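Local structure of rhusiopathiae surface protein B (Erysipelothrix rhusiopathiae, 3V10) at residues Gly88-Asn93 with Asp310-Gly315; Glu231-Glu236 with Val249-Glu254. The protein probably binds collagen, this chain being the collagen-binding domain of a larger bacterial surface protein built for anchoring to the cell wall. All blocks are in the same frame, centred on the assembly; numbering follows the deposited sequence.

Contact 1: residues Gly88-Asn93 with Asp310-Gly315; sequences GELTFN and DDATIG
The ring of Phe92 and the carboxylate of Asp310 approach each other from opposite directions, with their planes 26° apart. The acid stands obliquely off the CE1-CZ side of the ring, and its nearest oxygen, OD2 of Asp310, is 3.6 Å from CE1 of Phe92. The carboxylate carbon follows closely, since CG of Asp310 is 3.7 Å from the same CE1. A chi1 of -57° sets CG of Phe92 beside the backbone N and anti to the carbonyl carbon, which sends the ring toward the acid. The other carboxylate oxygen, OD1, accepts a hydrogen bond from the backbone N of Lys118, which ties the acid to strand 112-123.

Further along, the meeting is purely apolar: CD1 of Leu90 rests 4.0 Å from CB of Ala312. At the far end Gly88 N and Ile314 CD1 come within 4.4 Å, a looser approach.

The two strands run nearly antiparallel, 161° apart, yet even the nearest CA atoms, those of Gly88 and Ile314, are 8.1 Å apart, so they meet through inward-pointing side chains instead of as paired neighbours. Strand 71-77 joins them, antiparallel to 85-93 and parallel to 311-315, within one curled sheet. Met73, Ile97 and Leu117 also touch Phe92. Strand 311-315, paired with both 71-77 and 112-123, is placed as expected for the C-terminal latch of the collagen hug model.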
loop_
_atom_site.group_PDB
_atom_site.type_symbol
_atom_site.label_atom_id
_atom_site.label_comp_id
_atom_site.label_asym_id
_atom_site.label_seq_id
_atom_site.Cartn_x
_atom_site.Cartn_y
_atom_site.Cartn_z
ATOM N N GLY A 88 0.597 -25.447 -2.170
ATOM C CA GLY A 88 -0.670 -24.771 -2.344
ATOM C C GLY A 88 -0.595 -23.658 -3.355
ATOM O O GLY A 88 0.478 -23.319 -3.860
ATOM N N GLU A 89 -1.752 -23.088 -3.649
ATOM C CA GLU A 89 -1.844 -22.005 -4.606
ATOM C C GLU A 89 -2.919 -21.030 -4.153
ATOM O O GLU A 89 -4.034 -21.435 -3.824
ATOM C CB GLU A 89 -2.192 -22.580 -5.978
ATOM C CG GLU A 89 -2.324 -21.576 -7.095
ATOM C CD GLU A 89 -2.532 -22.266 -8.427
ATOM O OE1 GLU A 89 -1.652 -23.052 -8.827
ATOM O OE2 GLU A 89 -3.576 -22.029 -9.069
ATOM N N LEU A 90 -2.573 -19.747 -4.123
ATOM C CA LEU A 90 -3.520 -18.711 -3.736
ATOM C C LEU A 90 -3.965 -17.942 -4.964
ATOM O O LEU A 90 -3.135 -17.500 -5.764
ATOM C CB LEU A 90 -2.889 -17.721 -2.755
ATOM C CG LEU A 90 -2.803 -18.094 -1.278
ATOM C CD1 LEU A 90 -1.984 -17.039 -0.554
ATOM C CD2 LEU A 90 -4.205 -18.190 -0.684
ATOM N N THR A 91 -5.273 -17.786 -5.112
ATOM C CA THR A 91 -5.819 -17.033 -6.230
ATOM C C THR A 91 -6.539 -15.823 -5.653
ATOM O O THR A 91 -7.432 -15.952 -4.816
ATOM C CB THR A 91 -6.803 -17.875 -7.063
ATOM O OG1 THR A 91 -6.108 -18.990 -7.640
ATOM C CG2 THR A 91 -7.402 -17.022 -8.184
ATOM N N PHE A 92 -6.133 -14.638 -6.097
ATOM C CA PHE A 92 -6.721 -13.396 -5.607
ATOM C C PHE A 92 -7.810 -12.932 -6.569
ATOM O O PHE A 92 -7.532 -12.600 -7.722
ATOM C CB PHE A 92 -5.620 -12.338 -5.473
ATOM C CG PHE A 92 -4.487 -12.765 -4.580
ATOM C CD1 PHE A 92 -4.514 -12.497 -3.215
ATOM C CD2 PHE A 92 -3.424 -13.496 -5.094
ATOM C CE1 PHE A 92 -3.495 -12.959 -2.377
ATOM C CE2 PHE A 92 -2.406 -13.957 -4.266
ATOM C CZ PHE A 92 -2.443 -13.689 -2.903
ATOM N N ASN A 93 -9.048 -12.915 -6.080
ATOM C CA ASN A 93 -10.202 -12.518 -6.882
ATOM C C ASN A 93 -10.975 -11.372 -6.227
ATOM O O ASN A 93 -12.105 -11.557 -5.769
ATOM C CB ASN A 93 -11.131 -13.722 -7.074
ATOM C CG ASN A 93 -10.469 -14.861 -7.841
ATOM O OD1 ASN A 93 -10.638 -16.034 -7.500
ATOM N ND2 ASN A 93 -9.717 -14.521 -8.881
ATOM N N ASP A 310 1.731 -10.062 -0.190
ATOM C CA ASP A 310 1.036 -11.174 0.441
ATOM C C ASP A 310 2.090 -12.252 0.608
ATOM O O ASP A 310 3.045 -12.314 -0.161
ATOM C CB ASP A 310 -0.080 -11.701 -0.466
ATOM C CG ASP A 310 -1.140 -10.663 -0.740
ATOM O OD1 ASP A 310 -1.879 -10.329 0.204
ATOM O OD2 ASP A 310 -1.230 -10.172 -1.890
ATOM N N ASP A 311 1.942 -13.087 1.624
ATOM C CA ASP A 311 2.895 -14.166 1.818
ATOM C C ASP A 311 2.180 -15.333 2.467
ATOM O O ASP A 311 1.132 -15.162 3.089
ATOM C CB ASP A 311 4.093 -13.702 2.661
ATOM C CG ASP A 311 3.716 -13.345 4.079
ATOM O OD1 ASP A 311 3.309 -14.252 4.835
ATOM O OD2 ASP A 311 3.835 -12.156 4.441
ATOM N N ALA A 312 2.730 -16.524 2.290
ATOM C CA ALA A 312 2.134 -17.726 2.856
ATOM C C ALA A 312 3.174 -18.827 2.883
ATOM O O ALA A 312 4.095 -18.840 2.065
ATOM C CB ALA A 312 0.931 -18.159 2.017
ATOM N N THR A 313 3.025 -19.749 3.827
ATOM C CA THR A 313 3.957 -20.856 3.967
ATOM C C THR A 313 3.241 -22.061 4.551
ATOM O O THR A 313 2.235 -21.914 5.243
ATOM C CB THR A 313 5.121 -20.484 4.897
ATOM O OG1 THR A 313 5.865 -21.660 5.231
ATOM C CG2 THR A 313 4.600 -19.837 6.162
ATOM N N ILE A 314 3.757 -23.252 4.259
ATOM C CA ILE A 314 3.167 -24.487 4.756
ATOM C C ILE A 314 4.267 -25.360 5.308
ATOM O O ILE A 314 5.398 -25.300 4.819
ATOM C CB ILE A 314 2.450 -25.249 3.644
ATOM C CG1 ILE A 314 1.185 -24.494 3.209
ATOM C CG2 ILE A 314 2.121 -26.683 4.115
ATOM C CD1 ILE A 314 0.329 -25.283 2.234
ATOM N N GLY A 315 3.939 -26.180 6.307
ATOM C CA GLY A 315 4.946 -27.012 6.950
ATOM C C GLY A 315 4.442 -28.382 7.293
ATOM O O GLY A 315 3.254 -28.584 7.474
#

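Contact 2: residues Glu231-Glu236 with Val249-Glu254; sequences EAFNKE and VMIPKE
Phe233 reaches from helix 230-236 toward the end of strand 246-251, and its ring makes all the close approaches between the two segments. From CB, the first torsion sets CG anti to the backbone N (chi1 179°), which carries the ring off the helix in the direction of the strand. Beyond CG, the CD2 corner has a polar neighbour within the helix: OD1 of Asn234 lies in the ring plane, 3.8 Å from CD2 of Phe233. That oxygen is held by a hydrogen bond from the backbone N of Ile240, a link between the helix and the strand that follows it. One atom further on, CE2 of Phe233 stands 4.3 Å from the carbonyl O of Met250, which approaches the ring obliquely.

Helix 230-236 forms part of the connection from strand 224-229 of the five-stranded sheet to strand 239-243 of the six-stranded one, and strand 246-251 returns antiparallel to 239-243 as the second arm of a β-hairpin. The contact therefore packs a short connecting helix on the hairpin it leads into, within the collagen-binding domain. The axes of helix segment 231-236 and strand segment 249-251 run 34° apart and come no closer than 10.1 Å, a gap bridged by the aromatic side chain.

At the tip, CZ of Phe233 meets two aliphatic branches. CG1 of Ile251 comes to the ring edge near its plane, 3.9 Å from CZ of Phe233, and the two side chains cross at about a right angle. CG1 of Val249 approaches the same CZ of Phe233 obliquely at 4.3 Å. Ile240 touches both Phe233 and Val249, extending this apolar cluster onto strand 239-243.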
loop_
_atom_site.group_PDB
_atom_site.type_symbol
_atom_site.label_atom_id
_atom_site.label_comp_id
_atom_site.label_asym_id
_atom_site.label_seq_id
_atom_site.Cartn_x
_atom_site.Cartn_y
_atom_site.Cartn_z
ATOM N N GLU A 231 11.205 15.780 -18.417
ATOM C CA GLU A 231 11.983 16.385 -19.494
ATOM C C GLU A 231 11.511 17.798 -19.832
ATOM O O GLU A 231 12.323 18.701 -20.036
ATOM C CB GLU A 231 11.905 15.509 -20.743
ATOM C CG GLU A 231 12.634 14.173 -20.634
ATOM C CD GLU A 231 12.097 13.264 -19.533
ATOM O OE1 GLU A 231 10.860 13.152 -19.378
ATOM O OE2 GLU A 231 12.923 12.643 -18.828
ATOM N N ALA A 232 10.197 17.982 -19.902
ATOM C CA ALA A 232 9.627 19.284 -20.209
ATOM C C ALA A 232 9.897 20.230 -19.046
ATOM O O ALA A 232 10.217 21.407 -19.241
ATOM C CB ALA A 232 8.127 19.152 -20.447
ATOM N N PHE A 233 9.764 19.703 -17.833
ATOM C CA PHE A 233 10.002 20.485 -16.626
ATOM C C PHE A 233 11.421 21.038 -16.661
ATOM O O PHE A 233 11.649 22.215 -16.368
ATOM C CB PHE A 233 9.833 19.607 -15.385
ATOM C CG PHE A 233 10.073 20.336 -14.093
ATOM C CD1 PHE A 233 9.056 21.071 -13.494
ATOM C CD2 PHE A 233 11.324 20.298 -13.482
ATOM C CE1 PHE A 233 9.279 21.758 -12.299
ATOM C CE2 PHE A 233 11.557 20.982 -12.287
ATOM C CZ PHE A 233 10.528 21.712 -11.698
ATOM N N ASN A 234 12.373 20.180 -17.021
ATOM C CA ASN A 234 13.776 20.572 -17.090
ATOM C C ASN A 234 14.060 21.649 -18.130
ATOM O O ASN A 234 15.085 22.326 -18.058
ATOM C CB ASN A 234 14.663 19.356 -17.378
ATOM C CG ASN A 234 14.708 18.380 -16.221
ATOM O OD1 ASN A 234 14.400 18.734 -15.086
ATOM N ND2 ASN A 234 15.106 17.145 -16.502
ATOM N N LYS A 235 13.161 21.802 -19.096
ATOM C CA LYS A 235 13.351 22.803 -20.143
ATOM C C LYS A 235 12.630 24.120 -19.883
ATOM O O LYS A 235 12.989 25.148 -20.465
ATOM C CB LYS A 235 12.887 22.253 -21.496
ATOM C CG LYS A 235 13.604 20.992 -21.956
ATOM C CD LYS A 235 13.222 20.627 -23.393
ATOM C CE LYS A 235 11.727 20.355 -23.544
ATOM N NZ LYS A 235 11.296 19.164 -22.765
ATOM N N GLU A 236 11.628 24.105 -19.009
ATOM C CA GLU A 236 10.853 25.314 -18.745
ATOM C C GLU A 236 10.788 25.844 -17.316
ATOM O O GLU A 236 10.847 27.057 -17.106
ATOM C CB GLU A 236 9.410 25.116 -19.221
ATOM C CG GLU A 236 9.235 24.838 -20.701
ATOM C CD GLU A 236 7.773 24.662 -21.073
ATOM O OE1 GLU A 236 7.125 23.732 -20.543
ATOM O OE2 GLU A 236 7.270 25.458 -21.893
ATOM N N VAL A 249 14.951 18.278 -6.734
ATOM C CA VAL A 249 14.102 19.178 -7.496
ATOM C C VAL A 249 14.532 20.594 -7.157
ATOM O O VAL A 249 14.550 20.980 -5.985
ATOM C CB VAL A 249 12.608 19.012 -7.114
ATOM C CG1 VAL A 249 11.739 19.965 -7.936
ATOM C CG2 VAL A 249 12.177 17.571 -7.336
ATOM N N MET A 250 14.894 21.357 -8.184
ATOM C CA MET A 250 15.319 22.736 -8.004
ATOM C C MET A 250 14.427 23.636 -8.849
ATOM O O MET A 250 14.250 23.403 -10.050
ATOM C CB MET A 250 16.795 22.893 -8.400
ATOM C CG MET A 250 17.755 22.207 -7.430
ATOM S SD MET A 250 19.493 22.142 -7.987
ATOM C CE MET A 250 19.524 20.507 -8.676
ATOM N N ILE A 251 13.843 24.648 -8.218
ATOM C CA ILE A 251 12.958 25.573 -8.920
ATOM C C ILE A 251 13.366 27.025 -8.683
ATOM O O ILE A 251 13.329 27.515 -7.554
ATOM C CB ILE A 251 11.495 25.401 -8.461
ATOM C CG1 ILE A 251 11.077 23.935 -8.582
ATOM C CG2 ILE A 251 10.578 26.278 -9.315
ATOM C CD1 ILE A 251 9.707 23.639 -8.006
ATOM N N PRO A 252 13.775 27.730 -9.748
ATOM C CA PRO A 252 14.182 29.134 -9.613
ATOM C C PRO A 252 13.047 29.995 -9.061
ATOM O O PRO A 252 11.880 29.741 -9.339
ATOM C CB PRO A 252 14.541 29.527 -11.044
ATOM C CG PRO A 252 15.022 28.242 -11.638
ATOM C CD PRO A 252 14.020 27.239 -11.117
ATOM N N LYS A 253 13.401 31.016 -8.290
ATOM C CA LYS A 253 12.430 31.921 -7.682
ATOM C C LYS A 253 11.273 32.387 -8.597
ATOM O O LYS A 253 10.110 32.294 -8.199
ATOM C CB LYS A 253 13.173 33.134 -7.105
ATOM C CG LYS A 253 12.276 34.174 -6.473
ATOM C CD LYS A 253 13.083 35.383 -6.023
ATOM C CE LYS A 253 12.205 36.464 -5.406
ATOM N NZ LYS A 253 13.003 37.686 -5.068
ATOM N N GLU A 254 11.585 32.870 -9.807
ATOM C CA GLU A 254 10.549 33.355 -10.748
ATOM C C GLU A 254 9.606 32.262 -11.248
ATOM O O GLU A 254 8.462 32.535 -11.597
ATOM C CB GLU A 254 11.145 34.064 -12.005
ATOM C CG GLU A 254 12.631 34.495 -11.995
ATOM C CD GLU A 254 12.957 35.540 -10.936
ATOM O OE1 GLU A 254 12.008 36.131 -10.383
ATOM O OE2 GLU A 254 14.153 35.773 -10.635
#

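From the N terminus, the chain first lays down residues 88-93 in the curled, mixed sheet of the Ig-like part and then leaves for the collagen-binding family region. There contact 2 forms and closes a short loop, with only 12 residues between its segments, so that a helix and the hairpin after it are joined locally. Contact 1 closes much later, when residues 310-315 return to the first sheet after 216 intervening residues. The small loop thus lies wholly within the large one, and the two do not cross. Contacts 1 and 2 sit on opposite sides of the chain's centre, their centres about 46 Å apart and their nearest atoms about 30 Å apart.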